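Local coordinates for protein putative arylalkylamine N-Acetyltransferase 7 (Aedes aegypti, PDB 4FD7) that probably transfers an acetyl group from acetyl-CoA to the amino group of arylalkylamine-type substrates, as a member of the GNAT superfamily, at residues M81-S87 with N102-V106; V132-I138 with C230-S234; I168-R172 with S184-F188. One frame throughout, in Å; residues are numbered along the deposited sequence.

Interaction 1: residues M81-S87 with N102-V106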
# COMPACT_ATOMS: atom_id res chain seq x y z
N MET A 81 1.94 10.09 7.11
CA MET A 81 2.99 9.25 6.49
C MET A 81 3.82 9.94 5.40
O MET A 81 5.01 9.67 5.27
CB MET A 81 2.37 7.99 5.89
CG MET A 81 1.74 7.04 6.92
SD MET A 81 0.79 5.76 6.10
CE MET A 81 2.09 4.88 5.24
N LEU A 82 3.19 10.79 4.60
CA LEU A 82 3.85 11.38 3.43
C LEU A 82 5.22 12.05 3.67
O LEU A 82 6.12 11.89 2.84
CB LEU A 82 2.92 12.36 2.70
CG LEU A 82 1.70 11.71 2.05
CD1 LEU A 82 0.61 12.75 1.82
CD2 LEU A 82 2.10 11.07 0.74
N PRO A 83 5.37 12.80 4.78
CA PRO A 83 6.66 13.47 5.01
C PRO A 83 7.84 12.53 5.21
O PRO A 83 8.96 13.04 5.30
CB PRO A 83 6.44 14.24 6.32
CG PRO A 83 4.97 14.44 6.39
CD PRO A 83 4.38 13.20 5.80
N ASP A 84 7.61 11.22 5.32
CA ASP A 84 8.72 10.29 5.44
C ASP A 84 9.44 10.17 4.10
O ASP A 84 10.53 9.63 4.03
CB ASP A 84 8.26 8.91 5.92
CG ASP A 84 7.68 8.95 7.34
OD1 ASP A 84 7.88 9.96 8.04
OD2 ASP A 84 7.04 7.95 7.75
N ARG A 85 8.80 10.68 3.03
CA ARG A 85 9.41 10.68 1.70
C ARG A 85 9.73 9.27 1.22
O ARG A 85 10.82 8.96 0.71
CB ARG A 85 10.65 11.59 1.65
CG ARG A 85 10.30 13.08 1.72
CD ARG A 85 11.48 13.95 1.26
NE ARG A 85 11.15 15.37 1.32
CZ ARG A 85 11.98 16.34 0.94
NH1 ARG A 85 13.18 16.05 0.45
NH2 ARG A 85 11.59 17.61 1.04
N MET A 86 8.76 8.38 1.41
CA MET A 86 8.95 7.02 0.96
C MET A 86 7.85 6.60 0.01
O MET A 86 7.91 5.51 -0.55
CB MET A 86 9.04 6.05 2.16
CG MET A 86 10.30 6.24 3.02
SD MET A 86 11.85 5.79 2.18
CE MET A 86 11.66 4.02 2.05
N SER A 87 6.85 7.45 -0.20
CA SER A 87 5.71 7.04 -1.01
C SER A 87 5.99 7.07 -2.51
O SER A 87 6.75 7.91 -3.00
CB SER A 87 4.44 7.83 -0.66
OG SER A 87 4.09 7.58 0.70
N ASN A 102 1.20 4.60 -4.10
CA ASN A 102 1.33 3.64 -3.01
C ASN A 102 1.87 4.46 -1.86
O ASN A 102 2.99 4.97 -1.93
CB ASN A 102 2.34 2.55 -3.37
CG ASN A 102 2.09 1.20 -2.67
OD1 ASN A 102 2.74 0.20 -2.99
ND2 ASN A 102 1.17 1.17 -1.71
N ILE A 103 1.06 4.65 -0.82
CA ILE A 103 1.50 5.40 0.35
C ILE A 103 2.27 4.46 1.27
O ILE A 103 1.72 3.46 1.74
CB ILE A 103 0.32 6.05 1.10
CG1 ILE A 103 -0.50 6.92 0.14
CG2 ILE A 103 0.81 6.88 2.27
CD1 ILE A 103 0.25 8.15 -0.37
N LEU A 104 3.54 4.77 1.51
CA LEU A 104 4.42 3.85 2.21
C LEU A 104 5.05 4.53 3.43
O LEU A 104 5.23 5.76 3.46
CB LEU A 104 5.56 3.39 1.28
CG LEU A 104 5.32 2.80 -0.12
CD1 LEU A 104 6.65 2.40 -0.73
CD2 LEU A 104 4.40 1.62 -0.09
N ASP A 105 5.39 3.72 4.43
CA ASP A 105 6.29 4.21 5.48
C ASP A 105 7.13 3.07 6.02
O ASP A 105 7.04 1.95 5.53
CB ASP A 105 5.54 4.97 6.58
CG ASP A 105 4.66 4.08 7.42
OD1 ASP A 105 4.56 2.86 7.17
OD2 ASP A 105 4.03 4.63 8.36
N VAL A 106 7.94 3.32 7.05
CA VAL A 106 8.76 2.25 7.60
C VAL A 106 8.22 1.78 8.94
O VAL A 106 7.98 2.59 9.84
CB VAL A 106 10.24 2.67 7.67
CG1 VAL A 106 11.10 1.59 8.35
CG2 VAL A 106 10.76 2.97 6.26
O HOH W 1 5.87 8.27 2.76
O HOH W 2 4.88 7.14 9.20
O HOH W 3 8.59 6.05 7.78
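Met81 and Asp105 cross at about a right angle, the thioether chain of the first running past the carboxylate of the second. Bent at its last torsion (chi3 65°), Met81 curls its CE methyl in against the strand, where CE lies 3.5 Å from Asp105 CG and 3.8 Å from Ile103 CG2. Leu82 packs on the other branch of Ile103, its CD2 3.6 Å from Ile103 CD1. Asp84 and Asp105 instead run side by side and point the same way, with carboxylate planes 20° apart and OD2 of Asp84 4.5 Å from OD2 of Asp105. One water lies between these two OD2 atoms and probably eases their approach; another bridges Asp84 OD2 to the backbone N-H of Val106. Ser87 makes the direct polar link: its OG lies beside its own backbone N (chi1 -62°) and accepts a nearly straight bond from Leu104 N, 3.0 Å away. A further water is held by Met81 O, Met86 N, Ser87 OG and Leu104 O. Leu104 lays CD1 3.4 Å from Met86 O, a buried carbonyl oxygen without a polar partner in the model. The turn after helix 68-81 is thus joined to strand 98-108 by apolar packing, one direct hydrogen bond and bound water, while the nearness of the two carboxylates would probably raise the proton affinity of one or both, an effect the bridging water may temper.

Interaction 2: residues V132-I138 with C230-S234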
# COMPACT_ATOMS: atom_id res chain seq x y z
N VAL A 132 -3.33 -8.86 11.77
CA VAL A 132 -2.71 -9.71 10.76
C VAL A 132 -1.18 -9.53 10.73
O VAL A 132 -0.41 -10.50 10.59
CB VAL A 132 -3.32 -9.41 9.40
CG1 VAL A 132 -2.59 -10.15 8.29
CG2 VAL A 132 -4.81 -9.80 9.42
N SER A 133 -0.75 -8.28 10.90
CA SER A 133 0.67 -7.94 10.94
C SER A 133 1.34 -8.59 12.14
O SER A 133 2.48 -9.05 12.05
CB SER A 133 0.83 -6.42 11.06
OG SER A 133 2.21 -6.06 11.10
N HIS A 134 0.64 -8.60 13.26
CA HIS A 134 1.23 -9.15 14.48
C HIS A 134 1.38 -10.66 14.35
O HIS A 134 2.42 -11.22 14.73
CB HIS A 134 0.43 -8.73 15.71
CG HIS A 134 1.13 -9.02 17.01
ND1 HIS A 134 0.85 -10.14 17.77
CD2 HIS A 134 2.11 -8.35 17.66
CE1 HIS A 134 1.63 -10.14 18.84
NE2 HIS A 134 2.40 -9.07 18.80
N GLN A 135 0.36 -11.32 13.79
CA GLN A 135 0.47 -12.75 13.48
C GLN A 135 1.61 -13.04 12.50
O GLN A 135 2.25 -14.09 12.59
CB GLN A 135 -0.85 -13.30 12.94
CG GLN A 135 -1.97 -13.25 13.95
CD GLN A 135 -1.69 -14.11 15.16
OE1 GLN A 135 -1.54 -13.61 16.27
NE2 GLN A 135 -1.62 -15.43 14.96
N ALA A 136 1.86 -12.10 11.57
CA ALA A 136 2.96 -12.26 10.61
C ALA A 136 4.35 -12.28 11.28
O ALA A 136 5.28 -12.93 10.77
CB ALA A 136 2.89 -11.17 9.54
N ASN A 137 4.50 -11.54 12.38
CA ASN A 137 5.69 -11.67 13.22
C ASN A 137 6.99 -11.36 12.45
O ASN A 137 8.02 -12.02 12.64
CB ASN A 137 5.70 -13.08 13.81
CG ASN A 137 6.71 -13.25 14.94
OD1 ASN A 137 7.15 -12.29 15.58
ND2 ASN A 137 7.06 -14.51 15.20
N ILE A 138 6.93 -10.33 11.61
CA ILE A 138 8.00 -10.01 10.66
C ILE A 138 9.39 -9.78 11.30
O ILE A 138 10.40 -10.31 10.81
CB ILE A 138 7.59 -8.79 9.79
CG1 ILE A 138 6.33 -9.12 8.97
CG2 ILE A 138 8.72 -8.40 8.85
CD1 ILE A 138 6.54 -10.23 7.92
N CYS A 230 -7.20 -12.41 3.55
CA CYS A 230 -6.40 -11.25 3.91
C CYS A 230 -5.01 -11.84 4.14
O CYS A 230 -4.85 -12.75 4.96
CB CYS A 230 -6.93 -10.65 5.20
SG CYS A 230 -6.12 -9.14 5.77
N LYS A 231 -4.02 -11.37 3.38
CA LYS A 231 -2.70 -12.00 3.46
C LYS A 231 -1.59 -11.02 3.80
O LYS A 231 -1.40 -10.04 3.09
CB LYS A 231 -2.36 -12.69 2.14
CG LYS A 231 -3.34 -13.77 1.71
CD LYS A 231 -2.80 -14.55 0.53
CE LYS A 231 -3.84 -15.50 -0.05
NZ LYS A 231 -3.31 -16.29 -1.20
N TYR A 232 -0.78 -11.35 4.80
CA TYR A 232 0.43 -10.58 5.07
C TYR A 232 1.53 -11.26 4.26
O TYR A 232 1.74 -12.46 4.37
CB TYR A 232 0.77 -10.55 6.56
CG TYR A 232 1.27 -9.21 7.03
CD1 TYR A 232 0.39 -8.23 7.46
CD2 TYR A 232 2.63 -8.91 7.01
CE1 TYR A 232 0.84 -6.99 7.88
CE2 TYR A 232 3.09 -7.67 7.43
CZ TYR A 232 2.19 -6.72 7.86
OH TYR A 232 2.65 -5.49 8.28
N MET A 233 2.22 -10.48 3.43
CA MET A 233 3.22 -11.00 2.49
C MET A 233 4.52 -10.20 2.59
O MET A 233 4.51 -8.97 2.85
CB MET A 233 2.68 -11.03 1.06
CG MET A 233 1.34 -11.74 0.91
SD MET A 233 0.71 -11.58 -0.78
CE MET A 233 1.87 -12.64 -1.64
N SER A 234 5.65 -10.89 2.40
CA SER A 234 6.97 -10.26 2.58
C SER A 234 7.95 -10.49 1.43
O SER A 234 7.92 -11.52 0.76
CB SER A 234 7.60 -10.67 3.92
OG SER A 234 7.71 -12.07 4.06
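Tyr232 receives most of the packing where the end of helix 120-136 lies on strand 229-236. Residues of the helix and of the turn after it meet the ring from several sides. Ser133 CA sits over one face, 3.7 Å from the ring centroid, in a CH-pi contact, whereas Val132 brings its CG1 methyl to the ring edge, 3.6 Å from Tyr232 CD1. Ala136, one turn further on, approaches obliquely with CB 3.4 Å from Tyr232 CD2, and its small side chain lets the backbones come close. Beyond the helix end, Ile138 lays CG1 3.9 Å from Tyr232 CE2, its chain crossing that of the tyrosine at a slant.

The remaining apolar contacts flank the ring along the strand. Val132 divides its two methyls: with CG1 anti to the backbone N (chi1 173°), CG2 is left to face Cys230, 3.9 Å from SG. At the other end, Ile138 CD1 reaches Ser234 CB.

Polar contact is confined to the hydroxyl end of the ring. Ser133 OG stands 2.9 Å from Tyr232 OH, a weak hydrogen bond at best, since the serine proton could also go elsewhere; the stronger partner of the tyrosine hydroxyl is that of Tyr147. Ser234 OG turns elsewhere, to Asp205 and Tyr142.

Helix 132-136 and strand 230-234 have axes 8.4 Å apart at their closest, with an angle of 46° between their directions. Strand 229-236 is the middle of its three-stranded antiparallel sheet, between 183-188 and 203-209. Helix 120-136 packs against one face of that sheet, while Met233, pointing from the other, meets helix 191-200; the strand is therefore sandwiched between two helices.

Interaction 3: residues I168-R172 with S184-F188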
# COMPACT_ATOMS: atom_id res chain seq x y z
N ILE A 168 4.46 -1.05 -9.65
CA ILE A 168 4.61 -0.11 -8.55
C ILE A 168 5.20 -0.85 -7.34
O ILE A 168 6.08 -0.33 -6.65
CB ILE A 168 3.26 0.57 -8.17
CG1 ILE A 168 2.91 1.63 -9.20
CG2 ILE A 168 3.32 1.19 -6.79
CD1 ILE A 168 1.48 2.09 -9.13
N LEU A 169 4.73 -2.07 -7.09
CA LEU A 169 5.34 -2.89 -6.05
C LEU A 169 6.78 -3.26 -6.38
O LEU A 169 7.61 -3.39 -5.49
CB LEU A 169 4.58 -4.18 -5.83
CG LEU A 169 3.17 -4.04 -5.26
CD1 LEU A 169 2.49 -5.37 -5.28
CD2 LEU A 169 3.24 -3.49 -3.83
N ARG A 170 7.07 -3.49 -7.66
CA ARG A 170 8.40 -3.94 -8.01
C ARG A 170 9.40 -2.84 -7.71
O ARG A 170 10.55 -3.10 -7.35
CB ARG A 170 8.49 -4.39 -9.49
CG ARG A 170 9.71 -5.27 -9.74
CD ARG A 170 9.98 -5.47 -11.23
NE ARG A 170 8.78 -5.96 -11.91
CZ ARG A 170 8.43 -7.24 -11.95
NH1 ARG A 170 9.18 -8.16 -11.36
NH2 ARG A 170 7.32 -7.61 -12.59
N ALA A 171 8.95 -1.59 -7.84
CA ALA A 171 9.79 -0.44 -7.49
C ALA A 171 10.30 -0.39 -6.03
O ALA A 171 11.18 0.41 -5.71
CB ALA A 171 9.08 0.87 -7.83
N ARG A 172 9.75 -1.22 -5.16
CA ARG A 172 10.18 -1.24 -3.77
C ARG A 172 11.60 -1.79 -3.65
O ARG A 172 12.35 -1.46 -2.72
CB ARG A 172 9.22 -2.08 -2.93
CG ARG A 172 7.91 -1.37 -2.61
CD ARG A 172 7.05 -2.22 -1.70
NE ARG A 172 5.67 -1.74 -1.67
CZ ARG A 172 4.74 -2.23 -0.86
NH1 ARG A 172 5.03 -3.20 0.00
NH2 ARG A 172 3.51 -1.73 -0.91
N SER A 184 10.55 -5.63 2.64
CA SER A 184 9.24 -4.97 2.66
C SER A 184 8.21 -6.02 3.05
O SER A 184 8.35 -7.18 2.68
CB SER A 184 8.89 -4.38 1.29
OG SER A 184 7.64 -3.69 1.35
N ALA A 185 7.20 -5.64 3.82
CA ALA A 185 6.07 -6.53 4.09
C ALA A 185 4.81 -5.70 4.13
O ALA A 185 4.84 -4.53 4.48
CB ALA A 185 6.23 -7.28 5.38
N THR A 186 3.69 -6.30 3.78
CA THR A 186 2.47 -5.53 3.64
C THR A 186 1.28 -6.46 3.79
O THR A 186 1.40 -7.66 3.52
CB THR A 186 2.48 -4.75 2.29
OG1 THR A 186 3.35 -3.62 2.40
CG2 THR A 186 1.09 -4.27 1.87
N CYS A 187 0.17 -5.93 4.28
CA CYS A 187 -1.08 -6.68 4.26
C CYS A 187 -1.77 -6.41 2.93
O CYS A 187 -2.20 -5.29 2.68
CB CYS A 187 -2.00 -6.26 5.41
SG CYS A 187 -3.58 -7.13 5.36
N PHE A 188 -1.83 -7.42 2.08
CA PHE A 188 -2.55 -7.35 0.82
C PHE A 188 -3.94 -7.93 1.02
O PHE A 188 -4.12 -9.07 1.46
CB PHE A 188 -1.78 -8.08 -0.28
CG PHE A 188 -0.42 -7.50 -0.54
CD1 PHE A 188 0.72 -8.02 0.08
CD2 PHE A 188 -0.27 -6.42 -1.39
CE1 PHE A 188 1.97 -7.47 -0.17
CE2 PHE A 188 0.98 -5.87 -1.64
CZ PHE A 188 2.10 -6.40 -1.04
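Arg172 reaches strand 183-188 with a single guanidinium nitrogen, NH1, which donates to two hydroxyls: Ser184 OG and Thr186 OG1, each 3.0 Å away. Both bonds are bent, at 141° and 151°, and both acceptors lie near the guanidinium edge but tilted from its plane. An arginine chain extended from CG to NE carries the group this far. Leu169, a turn earlier, sets CD2 above one guanidinium face, offset toward its rim, and also meets the edge of the Phe188 ring, where its CD2 is 3.9 Å from Phe188 CE2. Thr186 adds its CG2 methyl, anti to the backbone N, over the centre of one face of that same ring, which Phe202 meets edge to face.

A second shell helps to position these groups. Arg172 NH2 binds the side-chain oxygen of Asn102, Ser184 OG also pairs with Leu148 O, and Thr186 OG1 donates to Ala185 O from above the carbonyl plane. The buried guanidinium is held through two nitrogens. In GNAT folds the turn and start of the helix after the strand equivalent to 146-155, probably 164-170 here, usually hold the acetyl-CoA pyrophosphate, and the splay between that strand and the equivalent of 183-188 opens the cofactor cleft.

How the interactions relate
All three contacts are largely buried, although interaction 1 reaches partly exposed carboxylates, and interaction 3 lies nearest the centre of the chain. Interaction 1 joins a turn to the five-stranded sheet, and bound waters do much of its polar work. Interaction 2 is mainly aromatic and aliphatic packing of a helix on the three-stranded sheet. Interaction 3 relies on a buried arginine and sits between the other two: its Arg172 also reaches the strand of interaction 1, and its strand pairs with that of interaction 2 through Lys231 with Phe188 and Met233 with Thr186. Interactions 1 and 2 do not touch, with nearest atoms about 9 Å apart.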